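Local coordinates for putative oxidoreductase (Thermus thermophilus, PDB 2ISM), which is a putative oxidoreductase of the glucose/sorbosone dehydrogenase family, built as a calcium-containing six-bladed beta-propeller, at residues R85-T97 with L103-E115. Sequence-based numbering, arbitrary orientation.
Sequences RFPQEPYVYAYRT and LRNQVVRLRHLGE
A94 and V108 face each other at the apolar centre, CB of A94 lying 4.1 Å from CG2 of V108, and V92 and L110 extend this patch on the same sheet face. On the other face CG2 of V107 meets the Y95 ring at CD1 (4.0 Å). The backbone register is that of an antiparallel hairpin: V92/L110, A94/V108 and R96/Q106 are hydrogen-bonded pairs, each with two N-H...O bonds, and the V108 N to A94 O bond measures 2.8 Å. Strands 92-97 and 104-112 form the two middle strands of a four-stranded propeller blade, flanked by 77-82 and 117-127.

Toward the hairpin's open end, F86 directs its edge at the face of H112, CZ 3.4 Å above the imidazole plane; H112 ND1 is hydrogen-bonded to Y64 OH. Further out, R109 is wedged between two tyrosines. Its guanidinium lies flat on Y91, planes 14° apart and CZ 3.6 Å from the ring centroid, a cation-pi stack. The bend at chi3 (82°) turns the head over that ring while CG sits over one face of Y93. NH1 reaches Y93 OH at 3.2 Å, nearly straight and in the guanidinium plane, while the same hydroxyl is also hydrogen-bonded to the carbonyl O of P176. D120 and E177 form salt bridges to NE and NH1.

The stack, the tyrosine bond and two carboxylates thus fix the rotation of R109, and its buried charge is probably balanced by D120 and E177.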
loop_
_atom_site.group_PDB
_atom_site.type_symbol
_atom_site.label_atom_id
_atom_site.label_comp_id
_atom_site.label_asym_id
_atom_site.label_seq_id
_atom_site.Cartn_x
_atom_site.Cartn_y
_atom_site.Cartn_z
ATOM N N ARG B 85 10.963 13.245 -18.079
ATOM C CA ARG B 85 10.274 14.530 -18.194
ATOM C C ARG B 85 9.144 14.515 -19.225
ATOM O O ARG B 85 8.821 15.537 -19.832
ATOM C CB ARG B 85 11.280 15.636 -18.532
ATOM C CG ARG B 85 12.376 15.792 -17.482
ATOM C CD ARG B 85 13.140 17.101 -17.628
ATOM N NE ARG B 85 13.913 17.182 -18.865
ATOM C CZ ARG B 85 14.938 16.387 -19.161
ATOM N NH1 ARG B 85 15.319 15.444 -18.310
ATOM N NH2 ARG B 85 15.589 16.544 -20.306
ATOM N N PHE B 86 8.548 13.345 -19.414
ATOM C CA PHE B 86 7.434 13.165 -20.346
ATOM C C PHE B 86 6.247 13.963 -19.797
ATOM O O PHE B 86 5.995 13.947 -18.595
ATOM C CB PHE B 86 7.083 11.674 -20.406
ATOM C CG PHE B 86 6.032 11.328 -21.416
ATOM C CD1 PHE B 86 6.381 11.044 -22.735
ATOM C CD2 PHE B 86 4.692 11.269 -21.051
ATOM C CE1 PHE B 86 5.408 10.703 -23.675
ATOM C CE2 PHE B 86 3.711 10.930 -21.984
ATOM C CZ PHE B 86 4.072 10.646 -23.299
ATOM N N PRO B 87 5.483 14.664 -20.665
ATOM C CA PRO B 87 5.628 14.797 -22.117
ATOM C C PRO B 87 6.441 16.002 -22.611
ATOM O O PRO B 87 6.559 16.204 -23.822
ATOM C CB PRO B 87 4.176 14.860 -22.581
ATOM C CG PRO B 87 3.554 15.691 -21.516
ATOM C CD PRO B 87 4.155 15.126 -20.234
ATOM N N GLN B 88 6.989 16.805 -21.696
ATOM C CA GLN B 88 7.805 17.954 -22.103
ATOM C C GLN B 88 8.853 17.433 -23.075
ATOM O O GLN B 88 9.172 18.071 -24.075
ATOM C CB GLN B 88 8.496 18.608 -20.902
ATOM C CG GLN B 88 9.953 18.993 -21.175
ATOM C CD GLN B 88 10.365 20.291 -20.513
ATOM O OE1 GLN B 88 11.477 20.411 -19.996
ATOM N NE2 GLN B 88 9.476 21.278 -20.541
ATOM N N GLU B 89 9.411 16.278 -22.735
ATOM C CA GLU B 89 10.375 15.595 -23.586
ATOM C C GLU B 89 9.458 14.461 -24.030
ATOM O O GLU B 89 9.316 13.462 -23.330
ATOM C CB GLU B 89 11.546 15.059 -22.758
ATOM C CG GLU B 89 12.353 16.138 -22.041
ATOM C CD GLU B 89 13.255 16.931 -22.973
ATOM O OE1 GLU B 89 13.162 16.748 -24.207
ATOM O OE2 GLU B 89 14.058 17.743 -22.467
ATOM N N PRO B 90 8.794 14.628 -25.185
ATOM C CA PRO B 90 7.854 13.673 -25.777
ATOM C C PRO B 90 8.696 12.511 -26.268
ATOM O O PRO B 90 9.137 12.504 -27.416
ATOM C CB PRO B 90 7.224 14.480 -26.897
ATOM C CG PRO B 90 8.388 15.256 -27.396
ATOM C CD PRO B 90 9.023 15.755 -26.110
ATOM N N TYR B 91 8.895 11.513 -25.418
ATOM C CA TYR B 91 9.711 10.381 -25.817
ATOM C C TYR B 91 9.295 9.145 -25.028
ATOM O O TYR B 91 9.124 9.190 -23.809
ATOM C CB TYR B 91 11.231 10.543 -25.767
ATOM C CG TYR B 91 11.730 11.671 -26.648
ATOM C CD1 TYR B 91 11.652 11.579 -28.038
ATOM C CD2 TYR B 91 12.246 12.843 -26.091
ATOM C CE1 TYR B 91 12.074 12.627 -28.854
ATOM C CE2 TYR B 91 12.671 13.900 -26.900
ATOM C CZ TYR B 91 12.581 13.784 -28.279
ATOM O OH TYR B 91 12.984 14.825 -29.083
ATOM N N VAL B 92 9.122 8.045 -25.753
ATOM C CA VAL B 92 8.766 6.760 -25.170
ATOM C C VAL B 92 9.918 5.829 -25.542
ATOM O O VAL B 92 10.265 5.698 -26.721
ATOM C CB VAL B 92 7.452 6.196 -25.766
ATOM C CG1 VAL B 92 7.188 4.797 -25.215
ATOM C CG2 VAL B 92 6.284 7.116 -25.426
ATOM N N TYR B 93 10.523 5.199 -24.541
ATOM C CA TYR B 93 11.640 4.301 -24.796
ATOM C C TYR B 93 11.163 2.865 -24.871
ATOM O O TYR B 93 10.229 2.472 -24.173
ATOM C CB TYR B 93 12.700 4.452 -23.702
ATOM C CG TYR B 93 13.409 5.792 -23.752
ATOM C CD1 TYR B 93 14.728 5.890 -24.202
ATOM C CD2 TYR B 93 12.750 6.963 -23.378
ATOM C CE1 TYR B 93 15.373 7.116 -24.276
ATOM C CE2 TYR B 93 13.386 8.202 -23.450
ATOM C CZ TYR B 93 14.696 8.269 -23.900
ATOM O OH TYR B 93 15.325 9.493 -23.986
ATOM N N ALA B 94 11.800 2.087 -25.735
ATOM C CA ALA B 94 11.437 0.689 -25.898
ATOM C C ALA B 94 12.666 -0.136 -26.220
ATOM O O ALA B 94 13.571 0.331 -26.915
ATOM C CB ALA B 94 10.405 0.544 -27.012
ATOM N N TYR B 95 12.689 -1.360 -25.698
ATOM C CA TYR B 95 13.780 -2.307 -25.917
ATOM C C TYR B 95 13.237 -3.323 -26.914
ATOM O O TYR B 95 12.176 -3.899 -26.678
ATOM C CB TYR B 95 14.122 -3.019 -24.601
ATOM C CG TYR B 95 15.314 -3.962 -24.655
ATOM C CD1 TYR B 95 16.499 -3.651 -23.985
ATOM C CD2 TYR B 95 15.244 -5.177 -25.339
ATOM C CE1 TYR B 95 17.588 -4.529 -23.989
ATOM C CE2 TYR B 95 16.332 -6.065 -25.355
ATOM C CZ TYR B 95 17.497 -5.734 -24.676
ATOM O OH TYR B 95 18.571 -6.596 -24.666
ATOM N N ARG B 96 13.943 -3.546 -28.022
ATOM C CA ARG B 96 13.458 -4.512 -29.005
ATOM C C ARG B 96 14.558 -5.301 -29.705
ATOM O O ARG B 96 15.699 -4.842 -29.824
ATOM C CB ARG B 96 12.619 -3.809 -30.086
ATOM C CG ARG B 96 13.445 -2.898 -30.997
ATOM C CD ARG B 96 12.694 -2.520 -32.268
ATOM N NE ARG B 96 13.453 -1.566 -33.074
ATOM C CZ ARG B 96 13.068 -1.104 -34.260
ATOM N NH1 ARG B 96 11.923 -1.510 -34.796
ATOM N NH2 ARG B 96 13.822 -0.220 -34.904
ATOM N N THR B 97 14.193 -6.494 -30.168
ATOM C CA THR B 97 15.107 -7.343 -30.916
ATOM C C THR B 97 14.743 -7.037 -32.370
ATOM O O THR B 97 13.575 -7.145 -32.756
ATOM C CB THR B 97 14.846 -8.842 -30.650
ATOM O OG1 THR B 97 14.694 -9.065 -29.242
ATOM C CG2 THR B 97 16.018 -9.681 -31.159
ATOM N N LEU B 103 20.829 -9.003 -36.960
ATOM C CA LEU B 103 20.074 -9.384 -35.775
ATOM C C LEU B 103 20.742 -8.906 -34.490
ATOM O O LEU B 103 21.876 -9.281 -34.193
ATOM C CB LEU B 103 19.913 -10.907 -35.730
ATOM C CG LEU B 103 19.200 -11.510 -34.514
ATOM C CD1 LEU B 103 17.743 -11.054 -34.469
ATOM C CD2 LEU B 103 19.270 -13.025 -34.605
ATOM N N ARG B 104 20.042 -8.071 -33.729
ATOM C CA ARG B 104 20.582 -7.582 -32.467
ATOM C C ARG B 104 19.492 -6.909 -31.644
ATOM O O ARG B 104 18.407 -6.625 -32.151
ATOM C CB ARG B 104 21.741 -6.599 -32.714
ATOM C CG ARG B 104 21.351 -5.169 -33.084
ATOM C CD ARG B 104 20.840 -5.023 -34.517
ATOM N NE ARG B 104 20.760 -3.612 -34.908
ATOM C CZ ARG B 104 20.449 -3.179 -36.129
ATOM N NH1 ARG B 104 20.180 -4.041 -37.101
ATOM N NH2 ARG B 104 20.418 -1.877 -36.383
ATOM N N ASN B 105 19.771 -6.691 -30.364
ATOM C CA ASN B 105 18.820 -6.011 -29.494
ATOM C C ASN B 105 19.233 -4.540 -29.441
ATOM O O ASN B 105 20.399 -4.199 -29.660
ATOM C CB ASN B 105 18.818 -6.625 -28.085
ATOM C CG ASN B 105 18.026 -7.930 -28.013
ATOM O OD1 ASN B 105 18.576 -9.004 -27.745
ATOM N ND2 ASN B 105 16.732 -7.837 -28.253
ATOM N N GLN B 106 18.274 -3.668 -29.173
ATOM C CA GLN B 106 18.554 -2.245 -29.110
ATOM C C GLN B 106 17.486 -1.536 -28.311
ATOM O O GLN B 106 16.403 -2.069 -28.085
ATOM C CB GLN B 106 18.577 -1.645 -30.522
ATOM C CG GLN B 106 17.347 -1.989 -31.342
ATOM C CD GLN B 106 17.277 -1.249 -32.669
ATOM O OE1 GLN B 106 18.279 -1.093 -33.371
ATOM N NE2 GLN B 106 16.081 -0.810 -33.027
ATOM N N VAL B 107 17.815 -0.329 -27.878
ATOM C CA VAL B 107 16.876 0.504 -27.160
ATOM C C VAL B 107 16.589 1.622 -28.140
ATOM O O VAL B 107 17.512 2.263 -28.642
ATOM C CB VAL B 107 17.482 1.120 -25.887
ATOM C CG1 VAL B 107 16.498 2.125 -25.297
ATOM C CG2 VAL B 107 17.784 0.026 -24.865
ATOM N N VAL B 108 15.317 1.832 -28.438
ATOM C CA VAL B 108 14.931 2.886 -29.357
ATOM C C VAL B 108 14.072 3.885 -28.603
ATOM O O VAL B 108 13.678 3.649 -27.462
ATOM C CB VAL B 108 14.137 2.334 -30.567
ATOM C CG1 VAL B 108 15.026 1.417 -31.391
ATOM C CG2 VAL B 108 12.894 1.586 -30.090
ATOM N N ARG B 109 13.796 5.003 -29.252
ATOM C CA ARG B 109 12.990 6.053 -28.669
ATOM C C ARG B 109 11.954 6.473 -29.710
ATOM O O ARG B 109 12.287 6.623 -30.884
ATOM C CB ARG B 109 13.903 7.232 -28.315
ATOM C CG ARG B 109 13.242 8.343 -27.559
ATOM C CD ARG B 109 14.275 9.328 -27.027
ATOM N NE ARG B 109 14.714 10.319 -28.006
ATOM C CZ ARG B 109 15.477 11.365 -27.697
ATOM N NH1 ARG B 109 15.877 11.538 -26.443
ATOM N NH2 ARG B 109 15.829 12.243 -28.628
ATOM N N LEU B 110 10.705 6.642 -29.285
ATOM C CA LEU B 110 9.634 7.071 -30.182
ATOM C C LEU B 110 9.186 8.473 -29.780
ATOM O O LEU B 110 9.218 8.823 -28.599
ATOM C CB LEU B 110 8.418 6.140 -30.087
ATOM C CG LEU B 110 8.547 4.637 -30.332
ATOM C CD1 LEU B 110 7.152 4.056 -30.527
ATOM C CD2 LEU B 110 9.394 4.372 -31.558
ATOM N N ARG B 111 8.770 9.271 -30.756
ATOM C CA ARG B 111 8.286 10.615 -30.462
ATOM C C ARG B 111 6.781 10.521 -30.209
ATOM O O ARG B 111 6.028 9.995 -31.033
ATOM C CB ARG B 111 8.576 11.571 -31.628
ATOM C CG ARG B 111 7.898 12.938 -31.487
ATOM C CD ARG B 111 8.313 13.888 -32.599
ATOM N NE ARG B 111 9.636 14.461 -32.364
ATOM C CZ ARG B 111 9.890 15.403 -31.460
ATOM N NH1 ARG B 111 8.909 15.884 -30.708
ATOM N NH2 ARG B 111 11.125 15.861 -31.307
ATOM N N HIS B 112 6.357 11.024 -29.054
ATOM C CA HIS B 112 4.954 11.004 -28.649
ATOM C C HIS B 112 4.147 12.062 -29.390
ATOM O O HIS B 112 4.499 13.240 -29.374
ATOM C CB HIS B 112 4.864 11.244 -27.139
ATOM C CG HIS B 112 3.466 11.283 -26.607
ATOM N ND1 HIS B 112 2.650 10.172 -26.570
ATOM C CD2 HIS B 112 2.745 12.297 -26.070
ATOM C CE1 HIS B 112 1.488 10.501 -26.032
ATOM N NE2 HIS B 112 1.521 11.782 -25.720
ATOM N N LEU B 113 3.060 11.638 -30.030
ATOM C CA LEU B 113 2.205 12.555 -30.781
ATOM C C LEU B 113 0.793 12.599 -30.218
ATOM O O LEU B 113 -0.135 13.058 -30.886
ATOM C CB LEU B 113 2.156 12.145 -32.256
ATOM C CG LEU B 113 3.496 12.127 -33.003
ATOM C CD1 LEU B 113 3.301 11.576 -34.413
ATOM C CD2 LEU B 113 4.074 13.536 -33.047
ATOM N N GLY B 114 0.631 12.122 -28.988
ATOM C CA GLY B 114 -0.682 12.126 -28.369
ATOM C C GLY B 114 -1.316 10.751 -28.289
ATOM O O GLY B 114 -1.205 10.070 -27.270
ATOM N N GLU B 115 -1.981 10.340 -29.365
ATOM C CA GLU B 115 -2.637 9.039 -29.407
ATOM C C GLU B 115 -1.755 8.011 -30.120
ATOM O O GLU B 115 -2.068 6.817 -30.153
ATOM C CB GLU B 115 -3.983 9.159 -30.130
ATOM C CG GLU B 115 -4.862 7.924 -30.016
ATOM C CD GLU B 115 -6.121 8.011 -30.862
ATOM O OE1 GLU B 115 -6.946 7.073 -30.795
ATOM O OE2 GLU B 115 -6.285 9.011 -31.595
#